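Local coordinates for protein putative DNA helicase (Lactobacillus plantarum, PDB 3DMN) that is the C-terminal part of a putative DNA helicase with a UvrD-like helicase C-terminal domain, and probably contributes to ATP-driven unwinding of DNA in the full-length enzyme, at residues K16-N21 and P158-V163; V38-F43 and T149-G154. All coordinates share one frame; numbering follows the deposited sequence.

Contact 1. Residues K16-N21 and P158-V163; sequences KEILVN and PLLARV. With ACT (acetate ion), chain D.
Glu17 and Val163 bring the two backbones closest, with CA atoms 5.4 Å apart, where a type I beta turn from Lys16 to Leu19 meets a second type I turn from Leu160 to Val163. The two pack together in loops beyond the parallel sheet of a P-loop NTPase-like domain: 16-21 leaves helix 9-16, and 158-163 lies between strands 147-153 and 169-170. Arg162 supplies the one hydrogen bond across the contact, NH1 donating to the carbonyl O of Glu17 at 2.7 Å. The N-H...O angle is 156°, with the oxygen at the guanidinium edge, nearly in its plane, and the donor somewhat tilted from the carbonyl plane of Glu17. A bend at chi3 (-46°) turns NE back from the line of the otherwise extended aliphatic chain. Leu19 O lies over one face of the same group, and Val20 CG1 comes within 3.5 Å of Arg162 NE, where the two side chains cross obliquely. Glu17 does not pair with Arg162 through its carboxylate. It turns to the Val163 backbone instead, OE1 standing 3.5 Å from Val163 CA and accepting a hydrogen bond from the backbone N of Asn164. The opposite charges, 5.0 Å apart between Glu17 OE1 and Arg162 NH1, may still attract weakly. On the buried side Ile18 and Leu160 lie side by side and point the same way, with Leu160 CD2 against CG1 and CD1 of Ile18. Arg134, at the start of helix 134-141, bridges the two segments: its NH1 is hydrogen-bonded to the carbonyl oxygens of Ile18 and Leu159. At the exposed end an acetate, probably from the crystallisation liquor, takes the N-H of Val20 on its O atom at 2.9 Å, an almost straight bond of 174°.

Contact 2. Residues V38-F43 and T149-G154; sequences VVTPNF and TLVAVG
Val38, Val39 and Thr40 pair with Val151, Ala152 and Val153 as neighbouring parallel strands of the central sheet, in the P-loop NTPase-like fold expected of a UvrD-like helicase domain. The strand axes run 4.7 Å apart at 20°, and the backbone ladder is regular: Val38 N to Leu150 O, Ala152 N to Val38 O, Thr40 N to Ala152 O and Gly154 N to Thr40 O, all 2.8 to 2.9 Å. The tight part is the face carrying Thr40 and Val153, beneath helix 43-59. With chi1 at 66°, Thr40 OG1 sits between its own backbone N and carbonyl carbon and donates to Ala152 O at 3.1 Å, approaching from above the carbonyl plane, so that this oxygen accepts two bonds from one residue. Val153 CG2 lies 3.7 Å from Thr40 OG1, and Val153 CG1 reaches 3.4 Å from the carbonyl carbon of Asn42, tucked under the chain as it turns into the helix. Asn42 N-caps that helix, its OD1 accepting from Ala45 N.

On the other face the pair Val39 CG2 and Ala152 CB is looser, at 4.2 Å. Val39 CG1, by contrast, makes a close carbon-to-oxygen approach of 3.2 Å to Gly154 O. The solvent side is the strand end, where Pro41, Asn42 and Gly154 are exposed; the backbone conformation of Gly154 would bring a CB too close to the carbonyl oxygen of Val153. Backbone amides thus set the register, while the threonine hydroxyl, satisfied within the sheet, can sit buried at the strand end.

Contact 1 and contact 2 have centres about 18 Å apart, yet they meet directly: Leu160 CD1 packs 3.6 Å from Leu150 CD2, joining segment 158-163 to strand 147-153. The chain passes through this strand just before it reaches that segment, so both contacts draw on the same late part of the sequence, and contact 2 lies within the sequence span that contact 1 brackets. Contact 2 belongs to the sheet, its centre about 11 Å from the chain centre, while the centre of contact 1 is farther out, at about 16 Å. Acetate ions lie at Val20 and, nearest atoms about 3 Å apart, by the Val38 side chain; both are probably crystallisation solutes and do not establish a functional site.

Contact 1. Residues K16-N21 and P158-V163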
ATOM      1  N   LYS A  16       6.886 -12.096   3.091  1.00 28.55           N
ATOM      2  CA  LYS A  16       7.266 -13.095   4.093  1.00 30.01           C
ATOM      3  C   LYS A  16       8.379 -12.540   5.005  1.00 29.93           C
ATOM      4  O   LYS A  16       8.456 -12.882   6.171  1.00 29.63           O
ATOM      5  CB  LYS A  16       7.689 -14.418   3.435  1.00 30.44           C
ATOM      6  CG  LYS A  16       9.052 -14.373   2.780  1.00 35.20           C
ATOM      7  CD  LYS A  16       9.311 -15.564   1.908  1.00 39.23           C
ATOM      8  CE  LYS A  16      10.657 -15.375   1.222  1.00 39.43           C
ATOM      9  NZ  LYS A  16      10.856 -16.691   0.421  1.00 40.41           N
ATOM     10  N   GLU A  17       9.231 -11.670   4.464  1.00 28.62           N
ATOM     11  CA  GLU A  17      10.415 -11.218   5.198  1.00 29.00           C
ATOM     12  C   GLU A  17      10.063 -10.092   6.159  1.00 28.85           C
ATOM     13  O   GLU A  17      10.924  -9.639   6.932  1.00 29.26           O
ATOM     14  CB  GLU A  17      11.496 -10.780   4.217  1.00 29.41           C
ATOM     15  CG  GLU A  17      11.964 -11.956   3.338  1.00 28.74           C
ATOM     16  CD  GLU A  17      13.412 -11.851   2.876  1.00 30.24           C
ATOM     17  OE1 GLU A  17      14.026 -10.788   2.964  1.00 29.26           O
ATOM     18  OE2 GLU A  17      13.909 -12.858   2.311  1.00 29.26           O
ATOM     19  N   ILE A  18       8.804  -9.633   6.104  1.00 27.91           N
ATOM     20  CA  ILE A  18       8.344  -8.609   7.091  1.00 28.91           C
ATOM     21  C   ILE A  18       8.200  -9.238   8.487  1.00 29.56           C
ATOM     22  O   ILE A  18       8.372  -8.561   9.524  1.00 30.26           O
ATOM     23  CB  ILE A  18       7.033  -7.961   6.660  1.00 27.93           C
ATOM     24  CG1 ILE A  18       7.236  -7.245   5.329  1.00 29.55           C
ATOM     25  CG2 ILE A  18       6.539  -6.917   7.726  1.00 29.06           C
ATOM     26  CD1 ILE A  18       5.983  -6.700   4.648  1.00 29.60           C
ATOM     27  N   LEU A  19       7.848 -10.519   8.505  1.00 31.41           N
ATOM     28  CA  LEU A  19       7.678 -11.251   9.764  1.00 32.91           C
ATOM     29  C   LEU A  19       9.016 -11.747  10.293  1.00 35.65           C
ATOM     30  O   LEU A  19       9.887 -12.103   9.522  1.00 35.98           O
ATOM     31  CB  LEU A  19       6.755 -12.459   9.570  1.00 32.71           C
ATOM     32  CG  LEU A  19       5.353 -12.065   9.093  1.00 31.21           C
ATOM     33  CD1 LEU A  19       4.465 -13.298   8.911  1.00 34.69           C
ATOM     34  CD2 LEU A  19       4.677 -11.086  10.073  1.00 34.71           C
ATOM     35  N   VAL A  20       9.169 -11.752  11.604  1.00 37.78           N
ATOM     36  CA  VAL A  20      10.305 -12.427  12.240  1.00 42.64           C
ATOM     37  C   VAL A  20       9.695 -13.674  12.917  1.00 45.75           C
ATOM     38  O   VAL A  20       9.028 -13.572  13.939  1.00 47.61           O
ATOM     39  CB  VAL A  20      11.070 -11.465  13.195  1.00 42.32           C
ATOM     40  CG1 VAL A  20      11.565 -10.274  12.415  1.00 42.84           C
ATOM     41  CG2 VAL A  20      10.189 -10.954  14.303  1.00 44.10           C
ATOM     42  N   ASN A  21       9.869 -14.833  12.298  1.00 49.44           N
ATOM     43  CA  ASN A  21       9.010 -15.993  12.598  1.00 51.70           C
ATOM     44  C   ASN A  21       9.575 -16.929  13.662  1.00 52.61           C
ATOM     45  O   ASN A  21       8.928 -17.192  14.683  1.00 54.40           O
ATOM     46  CB  ASN A  21       8.697 -16.781  11.313  1.00 52.55           C
ATOM     47  CG  ASN A  21       7.650 -16.090  10.424  1.00 54.02           C
ATOM     48  OD1 ASN A  21       7.904 -15.820   9.248  1.00 54.60           O
ATOM     49  ND2 ASN A  21       6.459 -15.839  10.978  1.00 55.63           N
ATOM     50  N   PRO A 158      11.395   1.058   9.720  1.00 29.52           N
ATOM     51  CA  PRO A 158      12.555   0.227  10.087  1.00 29.78           C
ATOM     52  C   PRO A 158      12.216  -1.263  10.046  1.00 30.01           C
ATOM     53  O   PRO A 158      13.126  -2.102   9.976  1.00 30.42           O
ATOM     54  CB  PRO A 158      12.847   0.650  11.526  1.00 31.64           C
ATOM     55  CG  PRO A 158      11.510   1.171  12.065  1.00 31.24           C
ATOM     56  CD  PRO A 158      10.975   1.918  10.850  1.00 28.97           C
ATOM     57  N   LEU A 159      10.930  -1.574  10.092  1.00 28.10           N
ATOM     58  CA  LEU A 159      10.530  -2.989  10.039  1.00 27.17           C
ATOM     59  C   LEU A 159      10.926  -3.597   8.679  1.00 28.07           C
ATOM     60  O   LEU A 159      10.957  -4.815   8.539  1.00 28.47           O
ATOM     61  CB  LEU A 159       9.027  -3.148  10.312  1.00 28.70           C
ATOM     62  CG  LEU A 159       8.573  -2.493  11.630  1.00 27.54           C
ATOM     63  CD1 LEU A 159       7.062  -2.739  11.777  1.00 28.76           C
ATOM     64  CD2 LEU A 159       9.382  -3.072  12.833  1.00 29.15           C
ATOM     65  N   LEU A 160      11.110  -2.718   7.681  1.00 27.99           N
ATOM     66  CA  LEU A 160      11.453  -3.187   6.334  1.00 28.46           C
ATOM     67  C   LEU A 160      12.948  -3.318   6.128  1.00 29.01           C
ATOM     68  O   LEU A 160      13.383  -3.844   5.089  1.00 29.27           O
ATOM     69  CB  LEU A 160      10.796  -2.321   5.247  1.00 27.82           C
ATOM     70  CG  LEU A 160       9.245  -2.342   5.294  1.00 28.15           C
ATOM     71  CD1 LEU A 160       8.701  -1.319   4.287  1.00 29.93           C
ATOM     72  CD2 LEU A 160       8.713  -3.740   4.989  1.00 28.61           C
ATOM     73  N   ALA A 161      13.744  -2.912   7.131  1.00 28.42           N
ATOM     74  CA  ALA A 161      15.215  -2.926   6.965  1.00 28.64           C
ATOM     75  C   ALA A 161      15.712  -4.361   6.721  1.00 28.77           C
ATOM     76  O   ALA A 161      16.663  -4.575   5.985  1.00 30.01           O
ATOM     77  CB  ALA A 161      15.910  -2.310   8.185  1.00 30.35           C
ATOM     78  N   ARG A 162      15.071  -5.325   7.353  1.00 28.40           N
ATOM     79  CA  ARG A 162      15.518  -6.722   7.273  1.00 29.87           C
ATOM     80  C   ARG A 162      15.248  -7.337   5.919  1.00 29.92           C
ATOM     81  O   ARG A 162      15.834  -8.362   5.591  1.00 32.54           O
ATOM     82  CB  ARG A 162      14.880  -7.588   8.361  1.00 28.55           C
ATOM     83  CG  ARG A 162      13.362  -7.870   8.226  1.00 29.50           C
ATOM     84  CD  ARG A 162      12.849  -8.732   9.395  1.00 29.29           C
ATOM     85  NE  ARG A 162      13.750  -9.880   9.659  1.00 36.22           N
ATOM     86  CZ  ARG A 162      13.773 -10.982   8.914  1.00 37.88           C
ATOM     87  NH1 ARG A 162      12.968 -11.105   7.866  1.00 38.48           N
ATOM     88  NH2 ARG A 162      14.608 -11.976   9.198  1.00 39.58           N
ATOM     89  N   VAL A 163      14.365  -6.735   5.134  1.00 28.88           N
ATOM     90  CA  VAL A 163      14.004  -7.360   3.834  1.00 29.09           C
ATOM     91  C   VAL A 163      15.183  -7.297   2.873  1.00 29.90           C
ATOM     92  O   VAL A 163      15.826  -6.277   2.739  1.00 30.57           O
ATOM     93  CB  VAL A 163      12.774  -6.675   3.215  1.00 29.82           C
ATOM     94  CG1 VAL A 163      12.413  -7.326   1.893  1.00 29.99           C
ATOM     95  CG2 VAL A 163      11.580  -6.774   4.175  1.00 30.12           C
TER
HETATM   96  C   ACT D   3       6.154 -11.358  13.439  1.00 23.82           C
HETATM   97  O   ACT D   3       7.114 -10.552  13.343  1.00 23.91           O
HETATM   98  OXT ACT D   3       6.304 -12.520  13.004  1.00 25.88           O
HETATM   99  CH3 ACT D   3       4.876 -11.007  14.059  1.00 22.37           C

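Contact 2. Residues V38-F43 and T149-G154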
ATOM      1  N   VAL A  38       8.681   3.706  -2.470  1.00 28.48           N
ATOM      2  CA  VAL A  38       9.084   5.089  -2.789  1.00 30.26           C
ATOM      3  C   VAL A  38       9.068   5.856  -1.509  1.00 29.13           C
ATOM      4  O   VAL A  38       8.049   5.906  -0.827  1.00 29.96           O
ATOM      5  CB  VAL A  38       8.164   5.749  -3.824  1.00 30.19           C
ATOM      6  CG1 VAL A  38       8.722   7.112  -4.214  1.00 33.01           C
ATOM      7  CG2 VAL A  38       8.043   4.872  -5.057  1.00 32.53           C
ATOM      8  N   VAL A  39      10.218   6.458  -1.193  1.00 29.22           N
ATOM      9  CA  VAL A  39      10.344   7.272   0.022  1.00 28.47           C
ATOM     10  C   VAL A  39      10.334   8.726  -0.398  1.00 29.64           C
ATOM     11  O   VAL A  39      11.104   9.118  -1.286  1.00 31.22           O
ATOM     12  CB  VAL A  39      11.614   6.936   0.810  1.00 29.04           C
ATOM     13  CG1 VAL A  39      11.792   7.900   2.016  1.00 29.29           C
ATOM     14  CG2 VAL A  39      11.558   5.460   1.279  1.00 28.84           C
ATOM     15  N   THR A  40       9.442   9.508   0.207  1.00 28.59           N
ATOM     16  CA  THR A  40       9.197  10.888  -0.216  1.00 28.56           C
ATOM     17  C   THR A  40       9.451  11.831   0.955  1.00 28.15           C
ATOM     18  O   THR A  40       9.368  11.419   2.104  1.00 28.16           O
ATOM     19  CB  THR A  40       7.746  11.053  -0.687  1.00 28.70           C
ATOM     20  OG1 THR A  40       6.839  10.866   0.410  1.00 28.47           O
ATOM     21  CG2 THR A  40       7.409  10.031  -1.821  1.00 29.08           C
ATOM     22  N   PRO A  41       9.809  13.096   0.673  1.00 27.77           N
ATOM     23  CA  PRO A  41      10.211  13.997   1.758  1.00 27.58           C
ATOM     24  C   PRO A  41       9.122  14.593   2.603  1.00 27.91           C
ATOM     25  O   PRO A  41       9.418  15.113   3.680  1.00 28.18           O
ATOM     26  CB  PRO A  41      10.945  15.140   1.016  1.00 27.02           C
ATOM     27  CG  PRO A  41      10.242  15.145  -0.380  1.00 27.63           C
ATOM     28  CD  PRO A  41      10.049  13.681  -0.660  1.00 27.09           C
ATOM     29  N   ASN A  42       7.878  14.609   2.112  1.00 27.94           N
ATOM     30  CA  ASN A  42       6.797  15.244   2.854  1.00 27.19           C
ATOM     31  C   ASN A  42       5.471  14.711   2.357  1.00 27.47           C
ATOM     32  O   ASN A  42       5.430  13.988   1.328  1.00 27.15           O
ATOM     33  CB  ASN A  42       6.845  16.783   2.775  1.00 27.28           C
ATOM     34  CG  ASN A  42       7.029  17.262   1.350  1.00 27.56           C
ATOM     35  OD1 ASN A  42       6.229  16.903   0.476  1.00 27.47           O
ATOM     36  ND2 ASN A  42       8.088  18.023   1.095  1.00 31.36           N
ATOM     37  N   PHE A  43       4.408  15.105   3.071  1.00 27.24           N
ATOM     38  CA  PHE A  43       3.069  14.558   2.808  1.00 27.35           C
ATOM     39  C   PHE A  43       2.625  14.806   1.352  1.00 27.11           C
ATOM     40  O   PHE A  43       2.196  13.856   0.688  1.00 26.47           O
ATOM     41  CB  PHE A  43       2.097  15.177   3.779  1.00 27.79           C
ATOM     42  CG  PHE A  43       0.671  14.775   3.558  1.00 28.03           C
ATOM     43  CD1 PHE A  43       0.171  13.638   4.145  1.00 30.77           C
ATOM     44  CD2 PHE A  43      -0.162  15.575   2.760  1.00 29.40           C
ATOM     45  CE1 PHE A  43      -1.176  13.276   3.950  1.00 29.55           C
ATOM     46  CE2 PHE A  43      -1.499  15.240   2.559  1.00 32.39           C
ATOM     47  CZ  PHE A  43      -1.998  14.076   3.122  1.00 30.77           C
ATOM     48  N   THR A 149       2.785  -1.498  -4.025  1.00 26.92           N
ATOM     49  CA  THR A 149       3.559  -0.245  -3.976  1.00 26.77           C
ATOM     50  C   THR A 149       3.493   0.203  -2.538  1.00 27.55           C
ATOM     51  O   THR A 149       2.463   0.140  -1.918  1.00 28.02           O
ATOM     52  CB  THR A 149       2.907   0.872  -4.843  1.00 27.25           C
ATOM     53  OG1 THR A 149       2.876   0.459  -6.205  1.00 28.29           O
ATOM     54  CG2 THR A 149       3.738   2.175  -4.737  1.00 30.04           C
ATOM     55  N   LEU A 150       4.630   0.654  -2.010  1.00 27.28           N
ATOM     56  CA  LEU A 150       4.672   1.268  -0.658  1.00 27.57           C
ATOM     57  C   LEU A 150       5.181   2.670  -0.811  1.00 27.94           C
ATOM     58  O   LEU A 150       6.245   2.895  -1.391  1.00 29.36           O
ATOM     59  CB  LEU A 150       5.577   0.499   0.330  1.00 28.59           C
ATOM     60  CG  LEU A 150       5.079  -0.859   0.809  1.00 29.04           C
ATOM     61  CD1 LEU A 150       5.245  -1.902  -0.258  1.00 31.77           C
ATOM     62  CD2 LEU A 150       5.944  -1.271   2.025  1.00 31.38           C
ATOM     63  N   VAL A 151       4.434   3.608  -0.239  1.00 26.84           N
ATOM     64  CA  VAL A 151       4.864   5.026  -0.204  1.00 27.14           C
ATOM     65  C   VAL A 151       5.128   5.411   1.220  1.00 27.99           C
ATOM     66  O   VAL A 151       4.282   5.193   2.067  1.00 27.88           O
ATOM     67  CB  VAL A 151       3.790   5.983  -0.834  1.00 27.80           C
ATOM     68  CG1 VAL A 151       4.230   7.454  -0.728  1.00 29.25           C
ATOM     69  CG2 VAL A 151       3.521   5.621  -2.299  1.00 28.21           C
ATOM     70  N   ALA A 152       6.302   5.998   1.495  1.00 27.13           N
ATOM     71  CA  ALA A 152       6.630   6.390   2.882  1.00 27.57           C
ATOM     72  C   ALA A 152       6.949   7.859   2.858  1.00 28.83           C
ATOM     73  O   ALA A 152       7.621   8.317   1.942  1.00 30.16           O
ATOM     74  CB  ALA A 152       7.880   5.606   3.383  1.00 29.53           C
ATOM     75  N   VAL A 153       6.483   8.580   3.865  1.00 26.26           N
ATOM     76  CA  VAL A 153       6.789  10.013   4.019  1.00 27.40           C
ATOM     77  C   VAL A 153       7.841  10.122   5.124  1.00 28.00           C
ATOM     78  O   VAL A 153       7.595   9.765   6.304  1.00 28.69           O
ATOM     79  CB  VAL A 153       5.555  10.802   4.421  1.00 27.93           C
ATOM     80  CG1 VAL A 153       5.942  12.281   4.652  1.00 29.47           C
ATOM     81  CG2 VAL A 153       4.515  10.705   3.290  1.00 29.89           C
ATOM     82  N   GLY A 154       9.016  10.590   4.742  1.00 26.87           N
ATOM     83  CA  GLY A 154      10.117  10.796   5.676  1.00 28.31           C
ATOM     84  C   GLY A 154      11.141   9.708   5.493  1.00 29.41           C
ATOM     85  O   GLY A 154      12.020   9.791   4.638  1.00 29.07           O
TER